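Local structure of precorrin-6Y C5,15-methyltransferase (Corynebacterium diphtheriae, 3HM2) at residues Leu29-Gly34 / Ser38-Trp43. The protein is a putative S-adenosylmethionine-dependent methyltransferase of cobalamin biosynthesis, represented by one domain of a longer precorrin-6Y C5,15-methyltransferase chain. Numbering follows the deposited sequence.
Sequences LWDIGG and SIAIEW
Leu29 lies across one face of the Trp43 indole, its CB over the six-membered ring, 3.3 Å from the centroid and 15° off the ring normal. This is a CH-pi contact through the first carbon of the side chain, and it brings Leu29 CB to within 3.2 Å of Trp43 CE2. With CG anti to the backbone N (chi1 174°), Leu29 keeps both methyls above that same face: CD1 over Trp43 CZ3, and CD2 above the CD2-CE3 side of the indole. Leu29 CD2 also touches Ile39 CG2 at 4.2 Å. Two residues further along the strand, Asp31 points at the helix. Asp31 OD2 approaches Ala40 CB at 3.5 Å and accepts a weak hydrogen bond from the backbone N of Gly37. The small Ala40 side chain is consistent with the close approach, 8.3 Å between the axes of strand 29-32 and helix 38-43 and 6.1 Å between the CA atoms of Asp31 and Ala40. No hydrogen bond links the two segments, and these axes run roughly antiparallel, at 153°. Strand, glycine-containing turn and helix fit the Rossmann-type opening of an S-adenosylmethionine-dependent methyltransferase domain, probably including a GxGxxA motif that ends at Ala40. The unit continues as a beta-alpha-beta crossover into strand 50-55, which pairs with strand 27-32; Trp43 rests on Ala52 of strand 50-55 and Val97 of strand 97-100, while Ile39 packs against helix 9-21.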
ATOM      1  N   LEU A  29       7.369  27.325 -15.566  1.00 36.07           N
ATOM      2  CA  LEU A  29       7.416  26.686 -14.248  1.00 28.80           C
ATOM      3  C   LEU A  29       8.375  27.344 -13.260  1.00 31.18           C
ATOM      4  O   LEU A  29       9.530  27.562 -13.607  1.00 26.85           O
ATOM      5  CB  LEU A  29       7.823  25.211 -14.355  1.00 34.80           C
ATOM      6  CG  LEU A  29       8.020  24.544 -12.983  1.00 35.24           C
ATOM      7  CD1 LEU A  29       6.679  24.284 -12.298  1.00 25.49           C
ATOM      8  CD2 LEU A  29       8.798  23.268 -13.098  1.00 43.76           C
ATOM      9  N   TRP A  30       7.906  27.632 -12.034  1.00 30.35           N
ATOM     10  CA  TRP A  30       8.824  27.774 -10.906  1.00 27.11           C
ATOM     11  C   TRP A  30       9.005  26.398 -10.296  1.00 34.22           C
ATOM     12  O   TRP A  30       8.065  25.789  -9.791  1.00 31.91           O
ATOM     13  CB  TRP A  30       8.350  28.772  -9.854  1.00 18.67           C
ATOM     14  CG  TRP A  30       8.588  30.206 -10.265  1.00 26.35           C
ATOM     15  CD1 TRP A  30       8.980  30.673 -11.507  1.00 24.13           C
ATOM     16  CD2 TRP A  30       8.427  31.371  -9.439  1.00 32.10           C
ATOM     17  NE1 TRP A  30       9.079  32.057 -11.488  1.00 23.90           N
ATOM     18  CE2 TRP A  30       8.744  32.501 -10.231  1.00 25.42           C
ATOM     19  CE3 TRP A  30       8.050  31.572  -8.100  1.00 31.18           C
ATOM     20  CZ2 TRP A  30       8.664  33.794  -9.731  1.00 17.38           C
ATOM     21  CZ3 TRP A  30       7.992  32.860  -7.604  1.00 21.60           C
ATOM     22  CH2 TRP A  30       8.309  33.949  -8.412  1.00 18.65           C
ATOM     23  N   ASP A  31      10.237  25.902 -10.344  1.00 34.98           N
ATOM     24  CA  ASP A  31      10.585  24.648  -9.687  1.00 33.06           C
ATOM     25  C   ASP A  31      11.417  24.893  -8.433  1.00 34.21           C
ATOM     26  O   ASP A  31      12.616  25.160  -8.515  1.00 32.67           O
ATOM     27  CB  ASP A  31      11.343  23.731 -10.650  1.00 34.68           C
ATOM     28  CG  ASP A  31      12.322  22.819  -9.937  1.00 39.41           C
ATOM     29  OD1 ASP A  31      12.149  22.593  -8.721  1.00 48.93           O
ATOM     30  OD2 ASP A  31      13.266  22.329 -10.592  1.00 41.97           O
ATOM     31  N   ILE A  32      10.773  24.802  -7.274  1.00 35.76           N
ATOM     32  CA  ILE A  32      11.383  25.234  -6.023  1.00 37.76           C
ATOM     33  C   ILE A  32      11.613  24.054  -5.084  1.00 40.92           C
ATOM     34  O   ILE A  32      10.755  23.184  -4.944  1.00 39.40           O
ATOM     35  CB  ILE A  32      10.517  26.287  -5.306  1.00 28.36           C
ATOM     36  CG1 ILE A  32       9.923  27.267  -6.320  1.00 29.57           C
ATOM     37  CG2 ILE A  32      11.334  27.026  -4.258  1.00 35.74           C
ATOM     38  CD1 ILE A  32       8.528  27.738  -5.970  1.00 35.24           C
ATOM     39  N   GLY A  33      12.778  24.033  -4.443  1.00 45.61           N
ATOM     40  CA  GLY A  33      13.009  23.154  -3.313  1.00 54.94           C
ATOM     41  C   GLY A  33      13.794  21.914  -3.693  1.00 62.42           C
ATOM     42  O   GLY A  33      14.520  21.908  -4.687  1.00 68.24           O
ATOM     43  N   GLY A  34      13.647  20.859  -2.897  1.00 66.17           N
ATOM     44  CA  GLY A  34      14.511  19.699  -3.002  1.00 79.15           C
ATOM     45  C   GLY A  34      14.942  19.424  -4.429  1.00 73.05           C
ATOM     46  O   GLY A  34      14.111  19.335  -5.334  1.00 79.84           O
ATOM     47  N   SER A  38      15.514  18.777 -11.355  1.00 71.80           N
ATOM     48  CA  SER A  38      14.969  17.507 -11.820  1.00 73.01           C
ATOM     49  C   SER A  38      13.727  17.720 -12.677  1.00 68.60           C
ATOM     50  O   SER A  38      13.656  17.253 -13.813  1.00 61.65           O
ATOM     51  CB  SER A  38      14.641  16.598 -10.634  1.00 76.14           C
ATOM     52  OG  SER A  38      15.821  16.055 -10.065  1.00 87.35           O
ATOM     53  N   ILE A  39      12.747  18.429 -12.124  1.00 58.36           N
ATOM     54  CA  ILE A  39      11.473  18.634 -12.801  1.00 56.74           C
ATOM     55  C   ILE A  39      11.601  19.669 -13.914  1.00 42.93           C
ATOM     56  O   ILE A  39      10.854  19.638 -14.893  1.00 60.52           O
ATOM     57  CB  ILE A  39      10.377  19.085 -11.817  1.00 54.07           C
ATOM     58  CG1 ILE A  39      10.348  18.168 -10.593  1.00 39.71           C
ATOM     59  CG2 ILE A  39       9.020  19.106 -12.505  1.00 60.01           C
ATOM     60  CD1 ILE A  39       9.119  17.291 -10.516  1.00 40.17           C
ATOM     61  N   ALA A  40      12.551  20.585 -13.758  1.00 40.72           N
ATOM     62  CA  ALA A  40      12.662  21.734 -14.649  1.00 41.19           C
ATOM     63  C   ALA A  40      13.165  21.317 -16.027  1.00 45.61           C
ATOM     64  O   ALA A  40      12.574  21.669 -17.047  1.00 45.17           O
ATOM     65  CB  ALA A  40      13.577  22.787 -14.043  1.00 43.52           C
ATOM     66  N   ILE A  41      14.262  20.566 -16.048  1.00 39.88           N
ATOM     67  CA  ILE A  41      14.928  20.218 -17.298  1.00 38.54           C
ATOM     68  C   ILE A  41      14.125  19.182 -18.079  1.00 42.25           C
ATOM     69  O   ILE A  41      14.242  19.085 -19.301  1.00 40.22           O
ATOM     70  CB  ILE A  41      16.346  19.673 -17.049  1.00 42.51           C
ATOM     71  CG1 ILE A  41      17.283  20.802 -16.614  1.00 41.98           C
ATOM     72  CG2 ILE A  41      16.878  18.984 -18.296  1.00 47.60           C
ATOM     73  CD1 ILE A  41      17.763  20.680 -15.185  1.00 43.26           C
ATOM     74  N   GLU A  42      13.311  18.410 -17.366  1.00 39.37           N
ATOM     75  CA  GLU A  42      12.356  17.511 -18.002  1.00 39.68           C
ATOM     76  C   GLU A  42      11.118  18.267 -18.475  1.00 39.46           C
ATOM     77  O   GLU A  42      10.682  18.108 -19.616  1.00 39.31           O
ATOM     78  CB  GLU A  42      11.952  16.391 -17.040  1.00 34.52           C
ATOM     79  CG  GLU A  42      10.938  15.416 -17.614  1.00 49.64           C
ATOM     80  CD  GLU A  42      11.307  14.944 -19.007  1.00 60.23           C
ATOM     81  OE1 GLU A  42      12.474  14.552 -19.213  1.00 65.21           O
ATOM     82  OE2 GLU A  42      10.430  14.967 -19.897  1.00 55.38           O
ATOM     83  N   TRP A  43      10.558  19.087 -17.594  1.00 38.57           N
ATOM     84  CA  TRP A  43       9.515  20.016 -17.974  1.00 34.25           C
ATOM     85  C   TRP A  43       9.945  20.686 -19.274  1.00 39.80           C
ATOM     86  O   TRP A  43       9.174  20.769 -20.216  1.00 34.44           O
ATOM     87  CB  TRP A  43       9.337  21.037 -16.834  1.00 43.55           C
ATOM     88  CG  TRP A  43       8.592  22.347 -17.167  1.00 57.75           C
ATOM     89  CD1 TRP A  43       9.070  23.409 -17.903  1.00 57.28           C
ATOM     90  CD2 TRP A  43       7.271  22.738 -16.726  1.00 65.45           C
ATOM     91  NE1 TRP A  43       8.124  24.412 -17.967  1.00 59.02           N
ATOM     92  CE2 TRP A  43       7.015  24.025 -17.257  1.00 68.17           C
ATOM     93  CE3 TRP A  43       6.280  22.121 -15.950  1.00 51.00           C
ATOM     94  CZ2 TRP A  43       5.811  24.700 -17.032  1.00 56.81           C
ATOM     95  CZ3 TRP A  43       5.087  22.795 -15.734  1.00 47.96           C
ATOM     96  CH2 TRP A  43       4.865  24.066 -16.271  1.00 53.57           C
TER